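Flavohemoglobin (Malassezia yamatoensis, PDB 6O0A) binds heme and FAD and probably detoxifies nitric oxide by passing electrons from NAD(P)H through the flavin to the heme. Local coordinates at residues Y47-Q52 / I127-G132; R222-L227 / T248-Q253; I238-D241 / M246-I249. One frame throughout, in Å; residues are numbered along the deposited sequence. Where two conformers were deposited one is given.

How the contacts relate
The three contacts follow the chain from the heme-binding globin part into the flavin-binding part. Contact 1 joins helices 25-53 and 115-131 at the surface of the globin and closes before the others begin; its centre lies 33 Å from that of contact 2 and 32 Å from that of contact 3. Contacts 2 and 3, with centres 6 Å apart, share helix 246-251 and set it against strands 219-225 and 234-239, the two end strands of the six-stranded antiparallel FAD-binding barrel. Both touch FAD. One short helix thus packs near both end strands and the cofactor they hold, whereas contact 1 belongs to the all-helical heme-carrying part.

Contact 1: Y47-Q52 / I127-G132; sequences YGDMLQ and IAKDLG
In the helical globin fold that carries the heme, a surface salt bridge links two helices distant in sequence: Asp49, near the end of helix 25-53, meets Lys129, in the last turns of helix 115-131. The backbones stand well apart here, with the CA atoms of Asp49 and Lys129 separated by 11.0 Å, so two side chains approaching from opposite directions span the gap. Lys129 supplies most of the reach. Its chain is extended from CB outward, each torsion beyond chi1 lying within about 10° of anti, and this delivers NZ to the carboxylate. The lysine was modelled in two conformers and the bridge is described for one of them, so it is probably not permanent. The aspartate, with CG beside its own backbone N (chi1 -69°), holds its carboxylate out toward the lysine. The two charged ends account for essentially the whole contact, and little surface is buried, 78 Å² in all. Nearby, Met50 packs on Thr118, Val119 and Tyr122 of helix 115-131, while Asp130, next to Lys129, forms a second salt bridge to Arg38 of helix 25-53. Helix 115-131 ends just beyond, where Gly132 turns to positive phi. The heme is some way off, about 13 Å from the side chain of Asp49, and the bridge takes no direct part in its pocket. The grip on the carboxylate is uneven: Lys129 NZ stands 3.2 Å from Asp49 OD1 but donates to Asp49 OD2 at 2.6 Å, coming from the syn side and 32° out of the carboxylate plane.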
loop_
_atom_site.group_PDB
_atom_site.type_symbol
_atom_site.label_atom_id
_atom_site.label_comp_id
_atom_site.label_asym_id
_atom_site.label_seq_id
_atom_site.Cartn_x
_atom_site.Cartn_y
_atom_site.Cartn_z
ATOM N N TYR A 47 16.896 12.744 4.499
ATOM C CA TYR A 47 17.288 11.418 4.031
ATOM C C TYR A 47 18.767 11.361 3.681
ATOM O O TYR A 47 19.436 10.360 3.965
ATOM C CB TYR A 47 16.443 11.003 2.826
ATOM C CG TYR A 47 15.082 10.495 3.226
ATOM C CD1 TYR A 47 14.942 9.299 3.930
ATOM C CD2 TYR A 47 13.933 11.213 2.912
ATOM C CE1 TYR A 47 13.688 8.837 4.308
ATOM C CE2 TYR A 47 12.682 10.756 3.288
ATOM C CZ TYR A 47 12.570 9.565 3.982
ATOM O OH TYR A 47 11.318 9.106 4.346
ATOM N N GLY A 48 19.292 12.415 3.057
ATOM C CA GLY A 48 20.716 12.438 2.756
ATOM C C GLY A 48 21.570 12.262 3.999
ATOM O O GLY A 48 22.502 11.446 4.021
ATOM N N ASP A 49 21.250 13.016 5.053
ATOM C CA ASP A 49 21.972 12.908 6.320
ATOM C C ASP A 49 21.792 11.528 6.938
ATOM O O ASP A 49 22.764 10.895 7.370
ATOM C CB ASP A 49 21.479 13.981 7.302
ATOM C CG ASP A 49 21.871 15.391 6.893
ATOM O OD1 ASP A 49 22.719 15.553 5.989
ATOM O OD2 ASP A 49 21.322 16.343 7.486
ATOM N N MET A 50 20.545 11.054 7.016
ATOM C CA MET A 50 20.292 9.775 7.673
ATOM C C MET A 50 20.973 8.626 6.943
ATOM O O MET A 50 21.579 7.751 7.569
ATOM C CB MET A 50 18.791 9.505 7.774
ATOM C CG MET A 50 18.519 8.164 8.439
ATOM S SD MET A 50 16.782 7.976 8.879
ATOM C CE MET A 50 16.002 8.078 7.257
ATOM N N LEU A 51 20.862 8.595 5.617
ATOM C CA LEU A 51 21.405 7.473 4.863
ATOM C C LEU A 51 22.924 7.533 4.729
ATOM O O LEU A 51 23.551 6.502 4.449
ATOM C CB LEU A 51 20.725 7.400 3.492
ATOM C CG LEU A 51 19.212 7.145 3.602
ATOM C CD1 LEU A 51 18.555 7.104 2.229
ATOM C CD2 LEU A 51 18.911 5.849 4.368
ATOM N N GLN A 52 23.536 8.696 4.952
ATOM C CA GLN A 52 24.987 8.725 5.081
ATOM C C GLN A 52 25.426 8.105 6.401
ATOM O O GLN A 52 26.445 7.405 6.458
ATOM C CB GLN A 52 25.498 10.158 4.979
ATOM C CG GLN A 52 27.018 10.255 4.915
ATOM C CD GLN A 52 27.704 10.243 6.287
ATOM O OE1 GLN A 52 27.060 10.395 7.331
ATOM N NE2 GLN A 52 29.019 10.071 6.279
ATOM N N ILE A 127 15.494 20.028 9.759
ATOM C CA ILE A 127 14.677 21.194 10.090
ATOM C C ILE A 127 15.559 22.330 10.595
ATOM O O ILE A 127 15.409 23.485 10.176
ATOM C CB ILE A 127 13.599 20.812 11.119
ATOM C CG1 ILE A 127 12.552 19.897 10.476
ATOM C CG2 ILE A 127 12.944 22.067 11.702
ATOM C CD1 ILE A 127 11.658 19.216 11.492
ATOM N N ALA A 128 16.511 22.013 11.479
ATOM C CA ALA A 128 17.422 23.024 12.008
ATOM C C ALA A 128 18.276 23.640 10.909
ATOM O O ALA A 128 18.480 24.860 10.880
ATOM C CB ALA A 128 18.312 22.403 13.092
ATOM N N LYS A 129 18.795 22.811 10.002
ATOM C CA LYS A 129 19.610 23.320 8.900
ATOM C C LYS A 129 18.797 24.221 7.984
ATOM O O LYS A 129 19.289 25.255 7.507
ATOM C CB LYS A 129 20.188 22.157 8.097
ATOM C CG LYS A 129 21.228 21.313 8.815
ATOM C CD LYS A 129 21.736 20.238 7.864
ATOM C CE LYS A 129 22.621 19.235 8.567
ATOM N NZ LYS A 129 23.148 18.228 7.602
ATOM N N ASP A 130 17.543 23.845 7.724
ATOM C CA ASP A 130 16.712 24.631 6.819
ATOM C C ASP A 130 16.291 25.953 7.448
ATOM O O ASP A 130 16.432 27.018 6.837
ATOM C CB ASP A 130 15.477 23.832 6.413
ATOM C CG ASP A 130 14.698 24.501 5.293
ATOM O OD1 ASP A 130 15.038 24.267 4.119
ATOM O OD2 ASP A 130 13.757 25.270 5.581
ATOM N N LEU A 131 15.749 25.907 8.668
ATOM C CA LEU A 131 15.213 27.104 9.295
ATOM C C LEU A 131 16.284 27.986 9.927
ATOM O O LEU A 131 16.047 29.186 10.113
ATOM C CB LEU A 131 14.176 26.712 10.347
ATOM C CG LEU A 131 12.734 26.481 9.873
ATOM C CD1 LEU A 131 12.631 25.556 8.677
ATOM C CD2 LEU A 131 11.894 25.945 11.034
ATOM N N GLY A 132 17.440 27.427 10.281
ATOM C CA GLY A 132 18.486 28.254 10.863
ATOM C C GLY A 132 18.044 28.853 12.181
ATOM O O GLY A 132 17.430 28.184 13.023
#

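Contact 2: R222-L227 / T248-Q253; sequences RQFTLL and TIFQNQ. With FAD (flavin-adenine dinucleotide), chain B.
Phe224 and Phe250 form the dense centre of this contact, an offset edge-to-face pair with ring planes at 89° and centroids 5.8 Å apart. The edge of Phe224 is directed toward the face of Phe250, and the CE2 atoms of the two rings approach to 3.9 Å. Another edge of Phe224 meets the isoalloxazine, CD1 lying 3.5 Å from FAD C2, which wedges the ring between Phe250 and the flavin. At the rim of the Phe250 ring, in its plane, lies Arg222 CG, 3.7 Å from Phe250 CE2. Bent at chi2 (-65°), the arginine then turns its guanidinium away from the helix to the pyrophosphate: NE donates to FAD O2P at 2.8 Å and NH2 to FAD O1A at 3.0 Å, one bond to each phosphate. Further along, Thr225 N makes a bifurcated bond to FAD N5 and FAD O4, and Gln223 O accepts from FAD O2' at 2.6 Å. The helix end is looser and faces solvent. There Asn252 ND2 donates to Thr248 O at 2.7 Å, and Gln253 NE2 reaches Ile249 O from above its carbonyl plane, opposite Asn252 N. Arg222 to Thr225 form the Arg-x-aromatic-Thr/Ser strand motif of ferredoxin reductase-type flavin domains.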
loop_
_atom_site.group_PDB
_atom_site.type_symbol
_atom_site.label_atom_id
_atom_site.label_comp_id
_atom_site.label_asym_id
_atom_site.label_seq_id
_atom_site.Cartn_x
_atom_site.Cartn_y
_atom_site.Cartn_z
ATOM N N ARG A 222 9.929 -4.598 -2.478
ATOM C CA ARG A 222 8.722 -4.062 -3.104
ATOM C C ARG A 222 7.540 -4.886 -2.608
ATOM O O ARG A 222 7.698 -6.058 -2.262
ATOM C CB ARG A 222 8.786 -4.128 -4.635
ATOM C CG ARG A 222 9.969 -3.383 -5.286
ATOM C CD ARG A 222 9.865 -1.882 -5.056
ATOM N NE ARG A 222 10.821 -1.103 -5.861
ATOM C CZ ARG A 222 11.948 -0.562 -5.405
ATOM N NH1 ARG A 222 12.312 -0.708 -4.134
ATOM N NH2 ARG A 222 12.717 0.143 -6.224
ATOM N N GLN A 223 6.352 -4.275 -2.599
ATOM C CA GLN A 223 5.131 -4.943 -2.144
ATOM C C GLN A 223 4.327 -5.507 -3.307
ATOM O O GLN A 223 4.206 -4.869 -4.358
ATOM C CB GLN A 223 4.241 -3.993 -1.341
ATOM C CG GLN A 223 4.873 -3.532 -0.028
ATOM C CD GLN A 223 5.926 -2.465 -0.238
ATOM O OE1 GLN A 223 5.681 -1.468 -0.919
ATOM N NE2 GLN A 223 7.105 -2.651 0.377
ATOM N N PHE A 224 3.769 -6.702 -3.105
ATOM C CA PHE A 224 2.847 -7.292 -4.076
ATOM C C PHE A 224 1.695 -7.974 -3.358
ATOM O O PHE A 224 1.878 -8.611 -2.323
ATOM C CB PHE A 224 3.566 -8.276 -5.006
ATOM C CG PHE A 224 4.682 -7.637 -5.775
ATOM C CD1 PHE A 224 4.423 -6.872 -6.896
ATOM C CD2 PHE A 224 5.994 -7.760 -5.340
ATOM C CE1 PHE A 224 5.453 -6.253 -7.587
ATOM C CE2 PHE A 224 7.027 -7.150 -6.022
ATOM C CZ PHE A 224 6.759 -6.395 -7.152
ATOM N N THR A 225 0.503 -7.836 -3.929
ATOM C CA THR A 225 -0.703 -8.432 -3.369
ATOM C C THR A 225 -0.683 -9.954 -3.488
ATOM O O THR A 225 -0.362 -10.511 -4.544
ATOM C CB THR A 225 -1.914 -7.862 -4.110
ATOM O OG1 THR A 225 -1.911 -6.437 -3.969
ATOM C CG2 THR A 225 -3.219 -8.427 -3.529
ATOM N N LEU A 226 -1.043 -10.629 -2.399
ATOM C CA LEU A 226 -1.114 -12.083 -2.404
ATOM C C LEU A 226 -2.281 -12.578 -3.251
ATOM O O LEU A 226 -3.386 -12.029 -3.201
ATOM C CB LEU A 226 -1.256 -12.607 -0.980
ATOM C CG LEU A 226 0.042 -12.423 -0.196
ATOM C CD1 LEU A 226 -0.179 -12.846 1.263
ATOM C CD2 LEU A 226 1.147 -13.257 -0.852
ATOM N N LEU A 227 -2.029 -13.633 -4.009
ATOM C CA LEU A 227 -3.004 -14.258 -4.896
ATOM C C LEU A 227 -3.381 -15.663 -4.430
ATOM O O LEU A 227 -2.648 -16.306 -3.662
ATOM C CB LEU A 227 -2.441 -14.329 -6.324
ATOM C CG LEU A 227 -2.192 -12.986 -7.010
ATOM C CD1 LEU A 227 -1.484 -13.209 -8.322
ATOM C CD2 LEU A 227 -3.518 -12.238 -7.212
ATOM N N THR A 248 12.209 -5.628 -13.153
ATOM C CA THR A 248 13.021 -6.405 -14.079
ATOM C C THR A 248 13.817 -7.477 -13.340
ATOM O O THR A 248 13.952 -8.603 -13.840
ATOM C CB THR A 248 13.931 -5.486 -14.898
ATOM O OG1 THR A 248 14.583 -6.251 -15.920
ATOM C CG2 THR A 248 14.967 -4.792 -14.017
ATOM N N ILE A 249 14.314 -7.164 -12.137
ATOM C CA ILE A 249 15.090 -8.128 -11.367
ATOM C C ILE A 249 14.210 -9.274 -10.882
ATOM O O ILE A 249 14.579 -10.448 -11.011
ATOM C CB ILE A 249 15.822 -7.402 -10.219
ATOM C CG1 ILE A 249 16.919 -6.514 -10.820
ATOM C CG2 ILE A 249 16.430 -8.415 -9.255
ATOM C CD1 ILE A 249 17.587 -5.569 -9.838
ATOM N N PHE A 250 13.021 -8.964 -10.352
ATOM C CA PHE A 250 12.118 -10.020 -9.910
ATOM C C PHE A 250 11.688 -10.905 -11.082
ATOM O O PHE A 250 11.638 -12.129 -10.954
ATOM C CB PHE A 250 10.879 -9.421 -9.233
ATOM C CG PHE A 250 11.160 -8.722 -7.934
ATOM C CD1 PHE A 250 11.906 -9.337 -6.935
ATOM C CD2 PHE A 250 10.628 -7.457 -7.690
ATOM C CE1 PHE A 250 12.142 -8.686 -5.719
ATOM C CE2 PHE A 250 10.874 -6.799 -6.490
ATOM C CZ PHE A 250 11.624 -7.410 -5.505
ATOM N N GLN A 251 11.383 -10.305 -12.237
ATOM C CA GLN A 251 10.900 -11.117 -13.353
ATOM C C GLN A 251 11.991 -11.954 -13.986
ATOM O O GLN A 251 11.683 -12.892 -14.727
ATOM C CB GLN A 251 10.266 -10.247 -14.441
ATOM C CG GLN A 251 8.981 -9.574 -14.043
ATOM C CD GLN A 251 8.261 -9.025 -15.251
ATOM O OE1 GLN A 251 8.865 -8.841 -16.318
ATOM N NE2 GLN A 251 6.951 -8.780 -15.105
ATOM N N ASN A 252 13.258 -11.645 -13.741
ATOM C CA ASN A 252 14.314 -12.436 -14.343
ATOM C C ASN A 252 14.862 -13.499 -13.400
ATOM O O ASN A 252 15.862 -14.136 -13.725
ATOM C CB ASN A 252 15.415 -11.519 -14.864
ATOM C CG ASN A 252 15.067 -10.935 -16.220
ATOM O OD1 ASN A 252 15.540 -11.412 -17.252
ATOM N ND2 ASN A 252 14.193 -9.931 -16.230
ATOM N N GLN A 253 14.209 -13.730 -12.266
ATOM C CA GLN A 253 14.594 -14.829 -11.389
ATOM C C GLN A 253 14.219 -16.163 -12.017
ATOM O O GLN A 253 13.126 -16.324 -12.567
ATOM C CB GLN A 253 13.896 -14.694 -10.036
ATOM C CG GLN A 253 14.171 -13.399 -9.326
ATOM C CD GLN A 253 15.621 -13.279 -8.877
ATOM O OE1 GLN A 253 16.174 -14.194 -8.263
ATOM N NE2 GLN A 253 16.245 -12.163 -9.201
HETATM P PA FAD B . 10.471 1.567 -8.815
HETATM O O1A FAD B . 11.940 1.383 -8.892
HETATM O O2A FAD B . 9.890 1.584 -7.427
HETATM O O5B FAD B . 10.057 2.913 -9.568
HETATM C C5B FAD B . 8.712 3.415 -9.458
HETATM C C4B FAD B . 8.691 4.715 -10.221
HETATM O O4B FAD B . 9.664 5.615 -9.643
HETATM C C3B FAD B . 9.091 4.611 -11.682
HETATM O O3B FAD B . 7.996 4.245 -12.518
HETATM C C2B FAD B . 9.563 6.036 -11.985
HETATM O O2B FAD B . 8.473 6.900 -12.286
HETATM C C1B FAD B . 10.203 6.453 -10.654
HETATM N N9A FAD B . 11.657 6.327 -10.636
HETATM C C8A FAD B . 12.376 5.163 -10.597
HETATM N N7A FAD B . 13.674 5.335 -10.661
HETATM C C5A FAD B . 13.818 6.710 -10.754
HETATM C C6A FAD B . 14.946 7.532 -10.923
HETATM N N6A FAD B . 16.199 7.066 -11.002
HETATM N N1A FAD B . 14.743 8.865 -11.030
HETATM C C2A FAD B . 13.492 9.333 -10.961
HETATM N N3A FAD B . 12.349 8.653 -10.813
HETATM C C4A FAD B . 12.583 7.339 -10.724
HETATM N N1 FAD B . 2.686 -4.252 -8.414
HETATM C C2 FAD B . 2.356 -5.329 -9.190
HETATM O O2 FAD B . 2.834 -5.488 -10.321
HETATM N N3 FAD B . 1.458 -6.273 -8.699
HETATM C C4 FAD B . 0.848 -6.242 -7.458
HETATM O O4 FAD B . 0.087 -7.146 -7.111
HETATM C C4X FAD B . 1.207 -5.103 -6.647
HETATM N N5 FAD B . 0.673 -4.998 -5.459
HETATM C C5X FAD B . 1.022 -3.899 -4.680
HETATM C C6 FAD B . 0.450 -3.762 -3.414
HETATM C C7 FAD B . 0.776 -2.688 -2.591
HETATM C C7M FAD B . 0.110 -2.548 -1.244
HETATM C C8 FAD B . 1.711 -1.737 -3.033
HETATM C C8M FAD B . 2.118 -0.582 -2.157
HETATM C C9 FAD B . 2.273 -1.864 -4.299
HETATM C C9A FAD B . 1.929 -2.926 -5.130
HETATM N N10 FAD B . 2.480 -3.074 -6.422
HETATM C C10 FAD B . 2.136 -4.154 -7.208
HETATM C "C1'" FAD B . 3.498 -2.134 -6.918
HETATM C "C2'" FAD B . 4.916 -2.571 -6.561
HETATM O "O2'" FAD B . 5.071 -2.574 -5.142
HETATM C "C3'" FAD B . 5.978 -1.670 -7.198
HETATM O "O3'" FAD B . 5.702 -0.311 -6.864
HETATM C "C4'" FAD B . 6.053 -1.799 -8.719
HETATM O "O4'" FAD B . 6.172 -3.183 -9.055
HETATM C "C5'" FAD B . 7.192 -1.000 -9.320
HETATM O "O5'" FAD B . 8.437 -1.478 -8.761
HETATM P P FAD B . 9.783 -1.115 -9.538
HETATM O O1P FAD B . 9.912 -1.724 -10.889
HETATM O O2P FAD B . 10.916 -1.502 -8.628
HETATM O O3P FAD B . 9.743 0.469 -9.704
#

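Contact 3: I238-D241 / M246-I249; sequences IKLD and MTTI. With FAD (flavin-adenine dinucleotide), chain B.
Thr247 has its hydroxyl between the backbone N and the carbonyl carbon (chi1 47°), which leaves OG1 facing the turn after strand 234-239 and places CG2 between the cofactor and Ile238. Asp241, with CG anti to the backbone N (chi1 -178°), carries its carboxylate away from the helix to the adenosine ribose. Thr247 OG1 has two roles at once: it accepts a nearly straight bond from Asp241 N at 2.9 Å and donates to FAD O1P at 2.7 Å, so a single hydroxyl connects the strand's exit to the flavin-side phosphate. On its methyl branch, Thr247 CG2 meets Ile238 CG2 at 3.6 Å, the two branched side chains crossing obliquely. This is the phosphate-binding helix of the ferredoxin reductase-type FAD domain: Met246 N donates to FAD O2P at 2.8 Å and Thr247 N to FAD O1P, and the N-terminal part of helix 246-251 probably adds its dipole to the stabilisation of the negative charge, together with Arg222 from the strand across. The strand and the loop after it grip the cofactor's other parts. Lys239 N gives an almost linear bond to FAD O2 on the isoalloxazine (2.9 Å, 176°), while Asp241 OD2 accepts from the ribose hydroxyl FAD O3B at 2.7 Å; its other oxygen, OD1, takes the backbone N-H of His243, which helps to fix the carboxylate. On the outer side, Leu240 rests one methyl, CD1, against the backbone of Thr248, 3.6 Å from Thr248 N. A water accepts from that same Thr248 N and donates to Asp241 O.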
loop_
_atom_site.group_PDB
_atom_site.type_symbol
_atom_site.label_atom_id
_atom_site.label_comp_id
_atom_site.label_asym_id
_atom_site.label_seq_id
_atom_site.Cartn_x
_atom_site.Cartn_y
_atom_site.Cartn_z
ATOM N N ILE A 238 3.539 -9.948 -10.981
ATOM C CA ILE A 238 4.347 -8.741 -11.069
ATOM C C ILE A 238 4.260 -8.194 -12.489
ATOM O O ILE A 238 4.616 -8.882 -13.451
ATOM C CB ILE A 238 5.804 -9.030 -10.679
ATOM C CG1 ILE A 238 5.881 -9.604 -9.258
ATOM C CG2 ILE A 238 6.668 -7.752 -10.823
ATOM C CD1 ILE A 238 7.330 -9.924 -8.782
ATOM N N LYS A 239 3.822 -6.947 -12.612
ATOM C CA LYS A 239 3.843 -6.242 -13.882
ATOM C C LYS A 239 5.161 -5.498 -14.026
ATOM O O LYS A 239 5.597 -4.815 -13.090
ATOM C CB LYS A 239 2.683 -5.257 -13.965
ATOM C CG LYS A 239 2.620 -4.504 -15.276
ATOM C CD LYS A 239 1.304 -3.776 -15.403
ATOM C CE LYS A 239 1.165 -3.157 -16.788
ATOM N NZ LYS A 239 -0.246 -2.772 -17.054
ATOM N N LEU A 240 5.778 -5.608 -15.201
ATOM C CA LEU A 240 7.045 -4.923 -15.437
ATOM C C LEU A 240 6.832 -3.417 -15.470
ATOM O O LEU A 240 5.970 -2.913 -16.197
ATOM C CB LEU A 240 7.673 -5.402 -16.753
ATOM C CG LEU A 240 9.024 -4.767 -17.082
ATOM C CD1 LEU A 240 10.022 -5.164 -15.999
ATOM C CD2 LEU A 240 9.516 -5.172 -18.476
ATOM N N ASP A 241 7.613 -2.691 -14.660
ATOM C CA ASP A 241 7.699 -1.249 -14.792
ATOM C C ASP A 241 8.986 -0.961 -15.549
ATOM O O ASP A 241 10.075 -1.149 -14.988
ATOM C CB ASP A 241 7.704 -0.566 -13.425
ATOM C CG ASP A 241 7.757 0.965 -13.518
ATOM O OD1 ASP A 241 8.011 1.507 -14.619
ATOM O OD2 ASP A 241 7.555 1.630 -12.472
ATOM N N MET A 246 13.308 -2.639 -9.677
ATOM C CA MET A 246 13.268 -4.005 -9.166
ATOM C C MET A 246 12.382 -4.956 -9.965
ATOM O O MET A 246 12.616 -6.167 -9.900
ATOM C CB MET A 246 12.823 -4.028 -7.697
ATOM C CG MET A 246 13.768 -3.272 -6.741
ATOM S SD MET A 246 15.491 -3.798 -6.904
ATOM C CE MET A 246 15.408 -5.518 -6.451
ATOM N N THR A 247 11.372 -4.484 -10.707
ATOM C CA THR A 247 10.517 -5.479 -11.363
ATOM C C THR A 247 11.271 -6.259 -12.436
ATOM O O THR A 247 11.038 -7.463 -12.591
ATOM C CB THR A 247 9.239 -4.853 -11.951
ATOM O OG1 THR A 247 9.553 -3.681 -12.690
ATOM C CG2 THR A 247 8.265 -4.512 -10.841
ATOM N N THR A 248 12.209 -5.628 -13.153
ATOM C CA THR A 248 13.021 -6.405 -14.079
ATOM C C THR A 248 13.817 -7.477 -13.340
ATOM O O THR A 248 13.952 -8.603 -13.840
ATOM C CB THR A 248 13.931 -5.486 -14.898
ATOM O OG1 THR A 248 14.583 -6.251 -15.920
ATOM C CG2 THR A 248 14.967 -4.792 -14.017
ATOM N N ILE A 249 14.314 -7.164 -12.137
ATOM C CA ILE A 249 15.090 -8.128 -11.367
ATOM C C ILE A 249 14.210 -9.274 -10.882
ATOM O O ILE A 249 14.579 -10.448 -11.011
ATOM C CB ILE A 249 15.822 -7.402 -10.219
ATOM C CG1 ILE A 249 16.919 -6.514 -10.820
ATOM C CG2 ILE A 249 16.430 -8.415 -9.255
ATOM C CD1 ILE A 249 17.587 -5.569 -9.838
HETATM P PA FAD B . 10.471 1.567 -8.815
HETATM O O1A FAD B . 11.940 1.383 -8.892
HETATM O O2A FAD B . 9.890 1.584 -7.427
HETATM O O5B FAD B . 10.057 2.913 -9.568
HETATM C C5B FAD B . 8.712 3.415 -9.458
HETATM C C4B FAD B . 8.691 4.715 -10.221
HETATM O O4B FAD B . 9.664 5.615 -9.643
HETATM C C3B FAD B . 9.091 4.611 -11.682
HETATM O O3B FAD B . 7.996 4.245 -12.518
HETATM C C2B FAD B . 9.563 6.036 -11.985
HETATM O O2B FAD B . 8.473 6.900 -12.286
HETATM C C1B FAD B . 10.203 6.453 -10.654
HETATM N N9A FAD B . 11.657 6.327 -10.636
HETATM C C8A FAD B . 12.376 5.163 -10.597
HETATM N N7A FAD B . 13.674 5.335 -10.661
HETATM C C5A FAD B . 13.818 6.710 -10.754
HETATM C C6A FAD B . 14.946 7.532 -10.923
HETATM N N6A FAD B . 16.199 7.066 -11.002
HETATM N N1A FAD B . 14.743 8.865 -11.030
HETATM C C2A FAD B . 13.492 9.333 -10.961
HETATM N N3A FAD B . 12.349 8.653 -10.813
HETATM C C4A FAD B . 12.583 7.339 -10.724
HETATM N N1 FAD B . 2.686 -4.252 -8.414
HETATM C C2 FAD B . 2.356 -5.329 -9.190
HETATM O O2 FAD B . 2.834 -5.488 -10.321
HETATM N N3 FAD B . 1.458 -6.273 -8.699
HETATM C C4 FAD B . 0.848 -6.242 -7.458
HETATM O O4 FAD B . 0.087 -7.146 -7.111
HETATM C C4X FAD B . 1.207 -5.103 -6.647
HETATM N N5 FAD B . 0.673 -4.998 -5.459
HETATM C C5X FAD B . 1.022 -3.899 -4.680
HETATM C C6 FAD B . 0.450 -3.762 -3.414
HETATM C C7 FAD B . 0.776 -2.688 -2.591
HETATM C C7M FAD B . 0.110 -2.548 -1.244
HETATM C C8 FAD B . 1.711 -1.737 -3.033
HETATM C C8M FAD B . 2.118 -0.582 -2.157
HETATM C C9 FAD B . 2.273 -1.864 -4.299
HETATM C C9A FAD B . 1.929 -2.926 -5.130
HETATM N N10 FAD B . 2.480 -3.074 -6.422
HETATM C C10 FAD B . 2.136 -4.154 -7.208
HETATM C "C1'" FAD B . 3.498 -2.134 -6.918
HETATM C "C2'" FAD B . 4.916 -2.571 -6.561
HETATM O "O2'" FAD B . 5.071 -2.574 -5.142
HETATM C "C3'" FAD B . 5.978 -1.670 -7.198
HETATM O "O3'" FAD B . 5.702 -0.311 -6.864
HETATM C "C4'" FAD B . 6.053 -1.799 -8.719
HETATM O "O4'" FAD B . 6.172 -3.183 -9.055
HETATM C "C5'" FAD B . 7.192 -1.000 -9.320
HETATM O "O5'" FAD B . 8.437 -1.478 -8.761
HETATM P P FAD B . 9.783 -1.115 -9.538
HETATM O O1P FAD B . 9.912 -1.724 -10.889
HETATM O O2P FAD B . 10.916 -1.502 -8.628
HETATM O O3P FAD B . 9.743 0.469 -9.704
HETATM O O HOH W 1 12.178 -2.769 -13.860
#